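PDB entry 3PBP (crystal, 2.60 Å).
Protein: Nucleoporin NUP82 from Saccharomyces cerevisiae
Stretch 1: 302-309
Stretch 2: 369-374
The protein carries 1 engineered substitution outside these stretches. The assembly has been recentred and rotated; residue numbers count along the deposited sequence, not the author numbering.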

ATOM      1  N   ILE A 302       1.355   2.365  -8.934  1.00 57.60           N
ATOM      2  CA  ILE A 302       2.340   1.362  -8.596  1.00 56.26           C
ATOM      3  C   ILE A 302       1.792   0.003  -9.048  1.00 55.93           C
ATOM      4  O   ILE A 302       0.593  -0.286  -8.932  1.00 55.80           O
ATOM      5  CB  ILE A 302       2.662   1.373  -7.082  1.00 55.96           C
ATOM      6  CG1 ILE A 302       3.805   0.397  -6.802  1.00 55.46           C
ATOM      7  CG2 ILE A 302       1.424   1.028  -6.258  1.00 54.09           C
ATOM      8  CD1 ILE A 302       4.309   0.441  -5.354  1.00 55.27           C
ATOM      9  N   ALA A 303       2.671  -0.815  -9.598  1.00 54.61           N
ATOM     10  CA  ALA A 303       2.271  -2.117 -10.090  1.00 53.41           C
ATOM     11  C   ALA A 303       3.346  -3.117  -9.761  1.00 53.11           C
ATOM     12  O   ALA A 303       4.513  -2.766  -9.605  1.00 50.65           O
ATOM     13  CB  ALA A 303       2.067  -2.071 -11.605  1.00 53.24           C
ATOM     14  N   THR A 304       2.945  -4.376  -9.679  1.00 53.68           N
ATOM     15  CA  THR A 304       3.884  -5.429  -9.377  1.00 53.83           C
ATOM     16  C   THR A 304       3.859  -6.417 -10.527  1.00 54.30           C
ATOM     17  O   THR A 304       2.800  -6.868 -10.936  1.00 53.50           O
ATOM     18  CB  THR A 304       3.509  -6.091  -8.045  1.00 53.61           C
ATOM     19  OG1 THR A 304       4.131  -5.372  -6.974  1.00 50.21           O
ATOM     20  CG2 THR A 304       3.965  -7.506  -8.010  1.00 54.79           C
ATOM     21  N   ILE A 305       5.036  -6.725 -11.063  1.00 55.86           N
ATOM     22  CA  ILE A 305       5.139  -7.641 -12.188  1.00 56.99           C
ATOM     23  C   ILE A 305       6.013  -8.835 -11.879  1.00 58.71           C
ATOM     24  O   ILE A 305       7.170  -8.703 -11.475  1.00 59.70           O
ATOM     25  CB  ILE A 305       5.722  -6.961 -13.441  1.00 56.66           C
ATOM     26  CG1 ILE A 305       4.879  -5.743 -13.811  1.00 56.74           C
ATOM     27  CG2 ILE A 305       5.765  -7.950 -14.595  1.00 55.81           C
ATOM     28  CD1 ILE A 305       5.144  -4.531 -12.927  1.00 58.04           C
ATOM     29  N   LEU A 306       5.452 -10.010 -12.110  1.00 59.81           N
ATOM     30  CA  LEU A 306       6.146 -11.249 -11.857  1.00 59.44           C
ATOM     31  C   LEU A 306       7.202 -11.524 -12.937  1.00 60.47           C
ATOM     32  O   LEU A 306       6.945 -11.386 -14.128  1.00 59.66           O
ATOM     33  CB  LEU A 306       5.108 -12.366 -11.777  1.00 58.39           C
ATOM     34  CG  LEU A 306       5.524 -13.628 -11.039  1.00 57.40           C
ATOM     35  CD1 LEU A 306       6.020 -13.286  -9.653  1.00 56.29           C
ATOM     36  CD2 LEU A 306       4.340 -14.546 -10.962  1.00 57.55           C
ATOM     37  N   ILE A 307       8.393 -11.911 -12.497  1.00 63.25           N
ATOM     38  CA  ILE A 307       9.527 -12.204 -13.371  1.00 66.28           C
ATOM     39  C   ILE A 307       9.726 -13.703 -13.649  1.00 68.85           C
ATOM     40  O   ILE A 307      10.137 -14.092 -14.739  1.00 68.02           O
ATOM     41  CB  ILE A 307      10.804 -11.632 -12.749  1.00 66.68           C
ATOM     42  CG1 ILE A 307      11.028 -10.223 -13.258  1.00 67.84           C
ATOM     43  CG2 ILE A 307      11.996 -12.500 -13.041  1.00 67.78           C
ATOM     44  CD1 ILE A 307      12.259  -9.611 -12.627  1.00 71.00           C
ATOM     45  N   ASP A 308       9.454 -14.541 -12.656  1.00 71.67           N
ATOM     46  CA  ASP A 308       9.587 -15.980 -12.828  1.00 74.83           C
ATOM     47  C   ASP A 308       8.509 -16.712 -12.038  1.00 76.86           C
ATOM     48  O   ASP A 308       7.424 -16.173 -11.832  1.00 78.33           O
ATOM     49  CB  ASP A 308      10.968 -16.448 -12.380  1.00 75.75           C
ATOM     50  CG  ASP A 308      11.231 -16.182 -10.916  1.00 76.61           C
ATOM     51  OD1 ASP A 308      10.259 -16.032 -10.145  1.00 77.98           O
ATOM     52  OD2 ASP A 308      12.418 -16.140 -10.535  1.00 77.27           O
ATOM     53  N   ASN A 309       8.808 -17.932 -11.596  1.00 78.92           N
ATOM     54  CA  ASN A 309       7.850 -18.734 -10.833  1.00 81.20           C
ATOM     55  C   ASN A 309       8.249 -18.914  -9.386  1.00 81.56           C
ATOM     56  O   ASN A 309       7.792 -19.854  -8.732  1.00 82.62           O
ATOM     57  CB  ASN A 309       7.698 -20.112 -11.463  1.00 83.30           C
ATOM     58  CG  ASN A 309       7.131 -20.043 -12.860  1.00 87.06           C
ATOM     59  OD1 ASN A 309       5.990 -19.600 -13.060  1.00 87.95           O
ATOM     60  ND2 ASN A 309       7.927 -20.469 -13.845  1.00 87.50           N
ATOM     61  N   GLN A 369       1.086 -13.378 -18.238  1.00 75.97           N
ATOM     62  CA  GLN A 369       2.287 -12.939 -18.950  1.00 75.78           C
ATOM     63  C   GLN A 369       3.349 -12.326 -18.060  1.00 73.99           C
ATOM     64  O   GLN A 369       3.181 -11.208 -17.586  1.00 74.33           O
ATOM     65  CB  GLN A 369       1.919 -11.927 -20.025  1.00 78.23           C
ATOM     66  CG  GLN A 369       0.843 -12.401 -20.978  1.00 82.07           C
ATOM     67  CD  GLN A 369       1.042 -11.845 -22.370  1.00 84.79           C
ATOM     68  OE1 GLN A 369       1.559 -12.534 -23.260  1.00 85.13           O
ATOM     69  NE2 GLN A 369       0.653 -10.580 -22.568  1.00 85.55           N
ATOM     70  N   LEU A 370       4.446 -13.048 -17.855  1.00 71.70           N
ATOM     71  CA  LEU A 370       5.537 -12.567 -17.017  1.00 69.97           C
ATOM     72  C   LEU A 370       6.259 -11.387 -17.648  1.00 69.68           C
ATOM     73  O   LEU A 370       6.226 -11.203 -18.861  1.00 70.54           O
ATOM     74  CB  LEU A 370       6.556 -13.681 -16.777  1.00 69.06           C
ATOM     75  CG  LEU A 370       6.100 -14.981 -16.114  1.00 69.05           C
ATOM     76  CD1 LEU A 370       7.328 -15.770 -15.748  1.00 68.75           C
ATOM     77  CD2 LEU A 370       5.281 -14.704 -14.857  1.00 70.49           C
ATOM     78  N   GLY A 371       6.915 -10.594 -16.811  1.00 69.04           N
ATOM     79  CA  GLY A 371       7.675  -9.449 -17.284  1.00 68.28           C
ATOM     80  C   GLY A 371       7.056  -8.507 -18.296  1.00 67.37           C
ATOM     81  O   GLY A 371       7.788  -7.832 -19.021  1.00 68.29           O
ATOM     82  N   LYS A 372       5.731  -8.454 -18.358  1.00 65.91           N
ATOM     83  CA  LYS A 372       5.054  -7.561 -19.291  1.00 66.38           C
ATOM     84  C   LYS A 372       4.075  -6.683 -18.537  1.00 66.06           C
ATOM     85  O   LYS A 372       3.350  -7.146 -17.660  1.00 66.88           O
ATOM     86  CB  LYS A 372       4.298  -8.342 -20.365  1.00 67.28           C
ATOM     87  CG  LYS A 372       5.179  -9.165 -21.293  1.00 70.76           C
ATOM     88  CD  LYS A 372       4.341  -9.854 -22.365  1.00 72.20           C
ATOM     89  CE  LYS A 372       5.168 -10.818 -23.202  1.00 71.84           C
ATOM     90  NZ  LYS A 372       4.306 -11.471 -24.230  1.00 73.60           N
ATOM     91  N   LEU A 373       4.042  -5.412 -18.896  1.00 64.89           N
ATOM     92  CA  LEU A 373       3.171  -4.467 -18.236  1.00 64.10           C
ATOM     93  C   LEU A 373       2.433  -3.625 -19.264  1.00 65.29           C
ATOM     94  O   LEU A 373       3.020  -3.170 -20.239  1.00 66.20           O
ATOM     95  CB  LEU A 373       4.018  -3.573 -17.332  1.00 63.16           C
ATOM     96  CG  LEU A 373       3.401  -2.286 -16.809  1.00 63.17           C
ATOM     97  CD1 LEU A 373       2.368  -2.606 -15.768  1.00 63.08           C
ATOM     98  CD2 LEU A 373       4.487  -1.409 -16.229  1.00 64.02           C
ATOM     99  N   TYR A 374       1.137  -3.426 -19.058  1.00 66.09           N
ATOM    100  CA  TYR A 374       0.354  -2.602 -19.965  1.00 67.51           C
ATOM    101  C   TYR A 374       0.226  -1.209 -19.355  1.00 68.57           C
ATOM    102  O   TYR A 374      -0.107  -1.059 -18.175  1.00 67.73           O
ATOM    103  CB  TYR A 374      -1.032  -3.216 -20.193  1.00 67.91           C
ATOM    104  CG  TYR A 374      -1.005  -4.428 -21.103  1.00 69.54           C
ATOM    105  CD1 TYR A 374      -0.618  -4.311 -22.438  1.00 69.94           C
ATOM    106  CD2 TYR A 374      -1.305  -5.699 -20.618  1.00 70.49           C
ATOM    107  CE1 TYR A 374      -0.522  -5.428 -23.263  1.00 70.74           C
ATOM    108  CE2 TYR A 374      -1.210  -6.828 -21.435  1.00 71.26           C
ATOM    109  CZ  TYR A 374      -0.814  -6.686 -22.755  1.00 72.03           C
ATOM    110  OH  TYR A 374      -0.676  -7.804 -23.554  1.00 72.10           O
TER

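Two strands can pack without pairing along their lengths, and this contact in the nucleoporin NUP82 is a compact example. Strand 302–306 and strand 372–374 run roughly antiparallel, at 148°, yet their axes come no closer than 7.7 Å, a spacing filled by side chains rather than by a ladder of amide bonds. The backbones draw together at one end, where the CA atoms of Ile307 and Gly371 lie 5.1 Å apart. There the single hydrogen bond of the contact forms: Gly371 N donates to Leu306 O over 2.8 Å, and the N-H...O angle of 171° makes it nearly straight.

The CG2 methyl of Ile305 rests against the backbone of the second stretch, 3.6 Å from Gly371 CA and 3.8 Å from Lys372 N. The positive phi of Gly371, 46°, is itself a conformation that favours glycine.

Farther along, alternation sets the pattern. Ala303 and Ile305 point toward the second stretch while Thr304 points away; opposite them, Leu373 points toward the first and Lys372 away. Leu373 therefore serves two neighbours: its CB meets Ile305 CG1 at 4.2 Å, and its CD1 reaches Ala303 CB, also at 4.2 Å. The leucine's tip lies against the small alanine methyl, and these apolar contacts keep hydrocarbon surface from water.

Back at the hydrogen-bonded end, Leu370 is the largest bump, burying more area than any other residue here. Its branches divide: CD2 packs 3.9 Å from Leu306 CB, whereas CD1 lies against backbone, 3.4 Å from Ile307 O and 3.7 Å from Asp308 CA. Shape thus does most of the joining, with one well-aligned hydrogen bond fixing the closely approaching backbones.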